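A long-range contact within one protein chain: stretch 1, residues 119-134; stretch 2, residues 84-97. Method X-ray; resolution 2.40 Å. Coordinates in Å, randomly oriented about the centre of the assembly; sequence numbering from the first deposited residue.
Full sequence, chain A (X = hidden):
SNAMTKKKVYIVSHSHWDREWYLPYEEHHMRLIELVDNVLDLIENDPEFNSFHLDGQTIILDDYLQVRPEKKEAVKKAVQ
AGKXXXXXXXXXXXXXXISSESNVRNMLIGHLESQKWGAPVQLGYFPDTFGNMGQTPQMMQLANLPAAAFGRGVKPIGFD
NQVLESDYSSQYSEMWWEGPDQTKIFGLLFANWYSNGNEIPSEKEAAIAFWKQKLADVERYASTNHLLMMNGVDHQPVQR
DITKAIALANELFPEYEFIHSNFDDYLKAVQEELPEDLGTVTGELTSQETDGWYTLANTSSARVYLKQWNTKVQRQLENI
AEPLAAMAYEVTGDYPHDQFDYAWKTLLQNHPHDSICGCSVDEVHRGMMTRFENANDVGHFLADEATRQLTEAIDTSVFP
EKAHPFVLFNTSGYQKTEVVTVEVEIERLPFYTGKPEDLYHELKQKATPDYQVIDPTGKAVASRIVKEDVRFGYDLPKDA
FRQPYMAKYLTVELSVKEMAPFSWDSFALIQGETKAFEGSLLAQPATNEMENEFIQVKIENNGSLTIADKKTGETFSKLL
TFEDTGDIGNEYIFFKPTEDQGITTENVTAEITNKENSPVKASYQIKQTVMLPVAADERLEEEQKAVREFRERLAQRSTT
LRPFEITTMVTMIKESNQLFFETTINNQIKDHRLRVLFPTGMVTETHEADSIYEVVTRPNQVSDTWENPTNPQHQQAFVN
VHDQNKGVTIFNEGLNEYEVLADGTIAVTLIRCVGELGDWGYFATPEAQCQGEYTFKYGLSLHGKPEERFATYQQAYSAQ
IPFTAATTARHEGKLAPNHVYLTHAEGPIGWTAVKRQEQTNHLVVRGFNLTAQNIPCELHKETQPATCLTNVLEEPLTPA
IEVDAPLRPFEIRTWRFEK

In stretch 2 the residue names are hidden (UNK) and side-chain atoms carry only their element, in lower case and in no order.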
# COMPACT_ATOMS: atom_id res chain seq x y z
N ALA A 119 -21.40 19.76 -13.12
CA ALA A 119 -20.94 19.80 -14.51
C ALA A 119 -19.45 20.12 -14.53
O ALA A 119 -18.95 20.80 -13.63
CB ALA A 119 -21.72 20.84 -15.31
N PRO A 120 -18.72 19.64 -15.53
CA PRO A 120 -17.27 19.89 -15.58
C PRO A 120 -16.92 21.18 -16.29
O PRO A 120 -17.66 21.69 -17.13
CB PRO A 120 -16.75 18.68 -16.37
CG PRO A 120 -17.87 18.38 -17.32
CD PRO A 120 -19.15 18.71 -16.59
N VAL A 121 -15.75 21.71 -15.93
CA VAL A 121 -15.14 22.77 -16.72
C VAL A 121 -14.74 22.18 -18.06
O VAL A 121 -13.96 21.22 -18.13
CB VAL A 121 -13.93 23.37 -16.00
CG1 VAL A 121 -13.19 24.33 -16.91
CG2 VAL A 121 -14.38 24.08 -14.74
N GLN A 122 -15.29 22.73 -19.14
CA GLN A 122 -15.09 22.16 -20.48
C GLN A 122 -13.77 22.65 -21.08
O GLN A 122 -13.73 23.31 -22.12
CB GLN A 122 -16.28 22.50 -21.37
CG GLN A 122 -17.59 21.89 -20.89
CD GLN A 122 -18.73 22.10 -21.86
OE1 GLN A 122 -19.07 21.20 -22.63
NE2 GLN A 122 -19.33 23.28 -21.82
N LEU A 123 -12.68 22.29 -20.41
CA LEU A 123 -11.34 22.68 -20.83
C LEU A 123 -10.38 21.53 -20.54
O LEU A 123 -10.29 21.08 -19.40
CB LEU A 123 -10.88 23.95 -20.10
CG LEU A 123 -9.42 24.34 -20.32
CD1 LEU A 123 -9.19 24.80 -21.75
CD2 LEU A 123 -9.00 25.41 -19.32
N GLY A 124 -9.68 21.07 -21.57
CA GLY A 124 -8.59 20.14 -21.36
C GLY A 124 -7.49 20.79 -20.55
O GLY A 124 -6.98 21.85 -20.93
N TYR A 125 -7.12 20.19 -19.43
CA TYR A 125 -6.21 20.81 -18.46
C TYR A 125 -4.92 20.00 -18.42
O TYR A 125 -4.86 18.92 -17.82
CB TYR A 125 -6.88 20.88 -17.09
CG TYR A 125 -6.33 21.96 -16.18
CD1 TYR A 125 -6.42 23.30 -16.52
CD2 TYR A 125 -5.74 21.63 -14.96
CE1 TYR A 125 -5.92 24.29 -15.68
CE2 TYR A 125 -5.25 22.61 -14.12
CZ TYR A 125 -5.34 23.94 -14.48
OH TYR A 125 -4.85 24.91 -13.65
N PHE A 126 -3.88 20.53 -19.07
CA PHE A 126 -2.55 19.91 -19.07
C PHE A 126 -1.50 20.94 -18.65
O PHE A 126 -0.57 21.24 -19.40
CB PHE A 126 -2.22 19.34 -20.45
CG PHE A 126 -3.25 18.41 -20.99
CD1 PHE A 126 -3.21 17.06 -20.70
CD2 PHE A 126 -4.27 18.87 -21.81
CE1 PHE A 126 -4.16 16.19 -21.19
CE2 PHE A 126 -5.22 18.01 -22.31
CZ PHE A 126 -5.16 16.67 -22.00
N PRO A 127 -1.60 21.47 -17.43
CA PRO A 127 -0.72 22.59 -17.06
C PRO A 127 0.73 22.20 -16.91
O PRO A 127 1.61 23.04 -17.15
CB PRO A 127 -1.32 23.07 -15.73
CG PRO A 127 -1.92 21.85 -15.14
CD PRO A 127 -2.45 21.04 -16.30
N ASP A 128 1.03 20.96 -16.54
CA ASP A 128 2.40 20.54 -16.26
C ASP A 128 2.75 19.21 -16.93
O ASP A 128 3.70 18.55 -16.50
CB ASP A 128 2.63 20.46 -14.75
CG ASP A 128 4.09 20.59 -14.37
OD1 ASP A 128 4.85 21.20 -15.15
OD2 ASP A 128 4.47 20.08 -13.30
N THR A 129 2.01 18.82 -17.96
CA THR A 129 2.24 17.53 -18.60
C THR A 129 3.54 17.55 -19.38
O THR A 129 3.79 18.47 -20.17
CB THR A 129 1.07 17.17 -19.52
OG1 THR A 129 -0.16 17.30 -18.80
CG2 THR A 129 1.20 15.74 -20.03
N PHE A 130 4.38 16.53 -19.16
CA PHE A 130 5.68 16.43 -19.83
C PHE A 130 5.44 15.94 -21.25
O PHE A 130 5.51 14.74 -21.54
CB PHE A 130 6.60 15.48 -19.06
CG PHE A 130 6.73 15.80 -17.60
CD1 PHE A 130 6.61 17.10 -17.13
CD2 PHE A 130 6.97 14.78 -16.68
CE1 PHE A 130 6.72 17.37 -15.78
CE2 PHE A 130 7.08 15.06 -15.33
CZ PHE A 130 6.96 16.35 -14.88
N GLY A 131 5.17 16.87 -22.15
CA GLY A 131 4.86 16.52 -23.52
C GLY A 131 3.42 16.11 -23.70
O GLY A 131 2.86 15.40 -22.86
N ASN A 132 2.79 16.55 -24.79
CA ASN A 132 1.39 16.29 -25.04
C ASN A 132 1.22 15.40 -26.27
O ASN A 132 1.88 15.61 -27.30
CB ASN A 132 0.62 17.60 -25.23
CG ASN A 132 0.45 18.36 -23.93
OD1 ASN A 132 -0.53 18.16 -23.20
ND2 ASN A 132 1.40 19.24 -23.63
N MET A 133 0.35 14.40 -26.15
CA MET A 133 0.12 13.45 -27.22
C MET A 133 -0.43 14.15 -28.46
O MET A 133 -1.14 15.16 -28.38
CB MET A 133 -0.86 12.37 -26.76
CG MET A 133 -2.18 12.93 -26.27
SD MET A 133 -3.33 11.69 -25.66
CE MET A 133 -2.49 11.14 -24.19
N GLY A 134 -0.10 13.59 -29.63
CA GLY A 134 -0.54 14.19 -30.88
C GLY A 134 -2.04 14.12 -31.09
O GLY A 134 -2.62 15.00 -31.75
N UNK A 84 -16.97 26.37 -7.11
CA UNK A 84 -15.95 25.34 -7.10
C UNK A 84 -15.96 24.69 -8.47
O UNK A 84 -16.86 23.89 -8.78
c UNK A 84 -16.18 24.32 -5.98
c UNK A 84 -13.80 24.41 -5.24
c UNK A 84 -15.29 22.59 -4.40
c UNK A 84 -14.96 23.49 -5.58
N UNK A 85 -14.97 25.03 -9.30
CA UNK A 85 -14.89 24.55 -10.67
C UNK A 85 -14.15 23.22 -10.70
O UNK A 85 -12.98 23.15 -10.31
n UNK A 85 -18.02 28.40 -13.16
c UNK A 85 -16.20 26.96 -12.22
c UNK A 85 -16.71 28.38 -12.44
c UNK A 85 -14.84 26.97 -11.53
c UNK A 85 -14.20 25.59 -11.55
N UNK A 86 -14.82 22.17 -11.17
CA UNK A 86 -14.30 20.81 -11.10
C UNK A 86 -14.19 20.22 -12.50
O UNK A 86 -14.84 20.66 -13.45
c UNK A 86 -16.57 19.76 -10.83
c UNK A 86 -15.29 20.49 -8.81
c UNK A 86 -15.18 19.91 -10.21
c UNK A 86 -17.44 18.73 -10.15
N UNK A 87 -13.34 19.19 -12.61
CA UNK A 87 -13.21 18.44 -13.84
C UNK A 87 -12.39 19.16 -14.89
O UNK A 87 -11.78 20.20 -14.63
N UNK A 88 -12.39 18.63 -16.12
CA UNK A 88 -13.22 17.50 -16.54
C UNK A 88 -12.57 16.12 -16.36
O UNK A 88 -13.18 15.12 -16.73
c UNK A 88 -11.64 19.20 -17.25
c UNK A 88 -12.15 18.43 -18.45
c UNK A 88 -13.43 17.78 -18.02
N UNK A 89 -11.36 16.08 -15.81
CA UNK A 89 -10.63 14.83 -15.66
C UNK A 89 -10.80 14.27 -14.25
O UNK A 89 -11.26 14.95 -13.33
c UNK A 89 -7.38 16.40 -19.02
c UNK A 89 -9.53 15.61 -19.70
c UNK A 89 -9.14 15.03 -15.97
c UNK A 89 -8.32 16.19 -20.01
c UNK A 89 -7.65 16.02 -17.72
c UNK A 89 -9.79 15.23 -18.39
c UNK A 89 -8.86 15.44 -17.39
N UNK A 90 -10.41 13.00 -14.09
CA UNK A 90 -10.35 12.40 -12.77
C UNK A 90 -9.02 12.71 -12.09
O UNK A 90 -9.00 13.10 -10.91
c UNK A 90 -11.34 9.54 -9.40
c UNK A 90 -9.37 9.30 -11.33
c UNK A 90 -10.45 10.13 -11.57
c UNK A 90 -10.25 8.72 -9.18
o UNK A 90 -10.14 8.03 -8.00
c UNK A 90 -9.27 8.60 -10.14
c UNK A 90 -10.57 10.89 -12.88
c UNK A 90 -11.44 10.24 -10.60
N UNK A 91 -7.92 12.56 -12.81
CA UNK A 91 -6.59 12.94 -12.34
C UNK A 91 -5.87 13.65 -13.48
O UNK A 91 -6.28 13.60 -14.64
c UNK A 91 -5.88 10.56 -12.84
c UNK A 91 -5.78 11.73 -11.85
c UNK A 91 -6.24 11.30 -10.47
c UNK A 91 -4.78 10.52 -13.88
N UNK A 92 -4.78 14.32 -13.13
CA UNK A 92 -3.90 14.95 -14.11
C UNK A 92 -2.77 13.98 -14.42
O UNK A 92 -1.86 13.78 -13.59
c UNK A 92 -4.38 17.35 -13.23
c UNK A 92 -5.43 17.49 -14.32
c UNK A 92 -3.35 16.28 -13.59
c UNK A 92 -3.68 18.68 -12.96
N UNK A 93 -2.81 13.36 -15.59
CA UNK A 93 -1.95 12.24 -15.92
C UNK A 93 -0.73 12.69 -16.72
O UNK A 93 -0.62 13.84 -17.16
c UNK A 93 -3.95 12.55 -18.49
c UNK A 93 -2.72 11.19 -16.72
o UNK A 93 -4.42 13.23 -17.59
n UNK A 93 -4.34 12.65 -19.76
c UNK A 93 -2.87 11.52 -18.21
N UNK A 94 0.20 11.75 -16.89
CA UNK A 94 1.23 11.86 -17.92
C UNK A 94 0.67 11.25 -19.20
O UNK A 94 0.15 10.13 -19.19
o UNK A 94 4.46 12.16 -18.42
c UNK A 94 3.60 11.26 -18.55
o UNK A 94 3.60 10.45 -19.50
c UNK A 94 2.51 11.14 -17.50
N UNK A 95 0.78 12.00 -20.30
CA UNK A 95 0.12 11.59 -21.54
C UNK A 95 0.72 10.30 -22.10
O UNK A 95 -0.01 9.34 -22.37
c UNK A 95 -0.91 13.74 -22.40
o UNK A 95 -1.89 13.44 -21.68
o UNK A 95 -0.81 14.84 -22.98
c UNK A 95 0.20 12.72 -22.57
N UNK A 96 2.04 10.26 -22.28
CA UNK A 96 2.66 9.17 -23.02
C UNK A 96 2.87 7.91 -22.19
O UNK A 96 2.99 6.83 -22.76
c UNK A 96 4.14 12.99 -25.34
c UNK A 96 4.00 9.63 -23.59
c UNK A 96 4.25 12.01 -24.37
c UNK A 96 3.29 11.37 -26.88
c UNK A 96 3.66 12.67 -26.59
c UNK A 96 3.40 10.40 -25.91
c UNK A 96 3.88 10.70 -24.64
N UNK A 97 2.92 8.02 -20.86
CA UNK A 97 3.28 6.89 -20.02
C UNK A 97 2.09 6.05 -19.57
O UNK A 97 2.29 5.06 -18.85
c UNK A 97 5.51 7.80 -19.11
c UNK A 97 4.07 7.37 -18.80
c UNK A 97 6.24 8.19 -17.83
c UNK A 97 6.24 6.68 -19.83
O HOH W 1 -17.56 22.88 -12.64
O HOH W 2 -10.38 22.38 -16.38
O HOH W 3 -3.71 16.37 -17.39

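Position 84 carries four carbons forked at the second and lies out of reach of stretch 1; the fork makes it Leu84. Position 85 has four carbons in a row ending in nitrogen, which is lysine. Its end leads away, but the lower part of the Lys85 chain packs on Val121, closest at Lys85 CB, 3.5 Å from Val121 CG2.

Position 86 has four carbons forked at the first, one arm two carbons long, and one of them lies against the backbone carbonyl of Ala119: this is Ile86, its CG1 3.8 Å from Ala119 O. Its backbone does the precise work. Val121 N donates to Ile86 O at 2.8 Å, nearly straight at 167°, and Pro120 CA adds a CA-H...O contact to the same Ile86 O at 3.3 Å. Water 1 accepts from Ile86 N and donates to Ala119 O.

Position 87 has no side-chain atoms, so it is Gly87. The rule here is strict: phi is positive, and an ideal CB would clash with Pro120 CB at 3.0 Å. Position 88 shows three carbons closing a ring onto the backbone N, the mark of Pro88, and the peptide bond before it is cis. Its CD lies 3.2 Å from both Val121 O and Leu123 O, while its CB packs 3.8 Å from Pro120 CB, proline against proline.

Position 89 has one carbon and then a six-carbon ring without oxygen: Phe89. It meets the Phe126 ring obliquely, planes at 59°, with Phe89 CE2 3.7 Å from Phe126 CZ. Position 90 has such a ring bearing one oxygen, hence Tyr90, and position 91 four carbons forked at the first, hence Ile91; neither reaches stretch 1.

Position 92 points toward stretch 1 with four carbons forked at the second. This is Leu92, whose CD1 sits at the edge of the Tyr125 ring, 4.1 Å from Tyr125 CD2, and 4.2 Å from Pro127 CG. Position 93 has three carbons, the third carrying one oxygen and one nitrogen: Gln93. Water 3 donates to both Gln93 OE1 and Tyr125 O.

Position 94 has two carbons, the second carrying two oxygens, so it is Asp94. OD1 accepts from the backbone N of position 97, whereas OD2, 4.0 Å from Phe130 CB, is buried without a partner. Position 95 has the same atoms but points toward stretch 1: Asp95. Met133 N gives its OD2 a weak hydrogen bond at 3.4 Å, and Asn132 CA lies 3.3 Å from that same OD2.

Position 96 has one carbon and a six-carbon ring, Phe96, with CE2 3.6 Å from Gly131 C and CZ 3.7 Å from Met133 CA. An ideal CB on Gly131 would come within 3.2 Å of CE2. Position 97, four carbons forked at the second, is Leu97 and makes no contact.

The contact therefore combines one strong backbone hydrogen bond, a proline and aromatic middle, and an aspartate set against backbone. Gly87 and Gly131 allow close approach, and three waters bridge the two stretches.

Stretch 2 84-97: LKIGPFYILQDDFL
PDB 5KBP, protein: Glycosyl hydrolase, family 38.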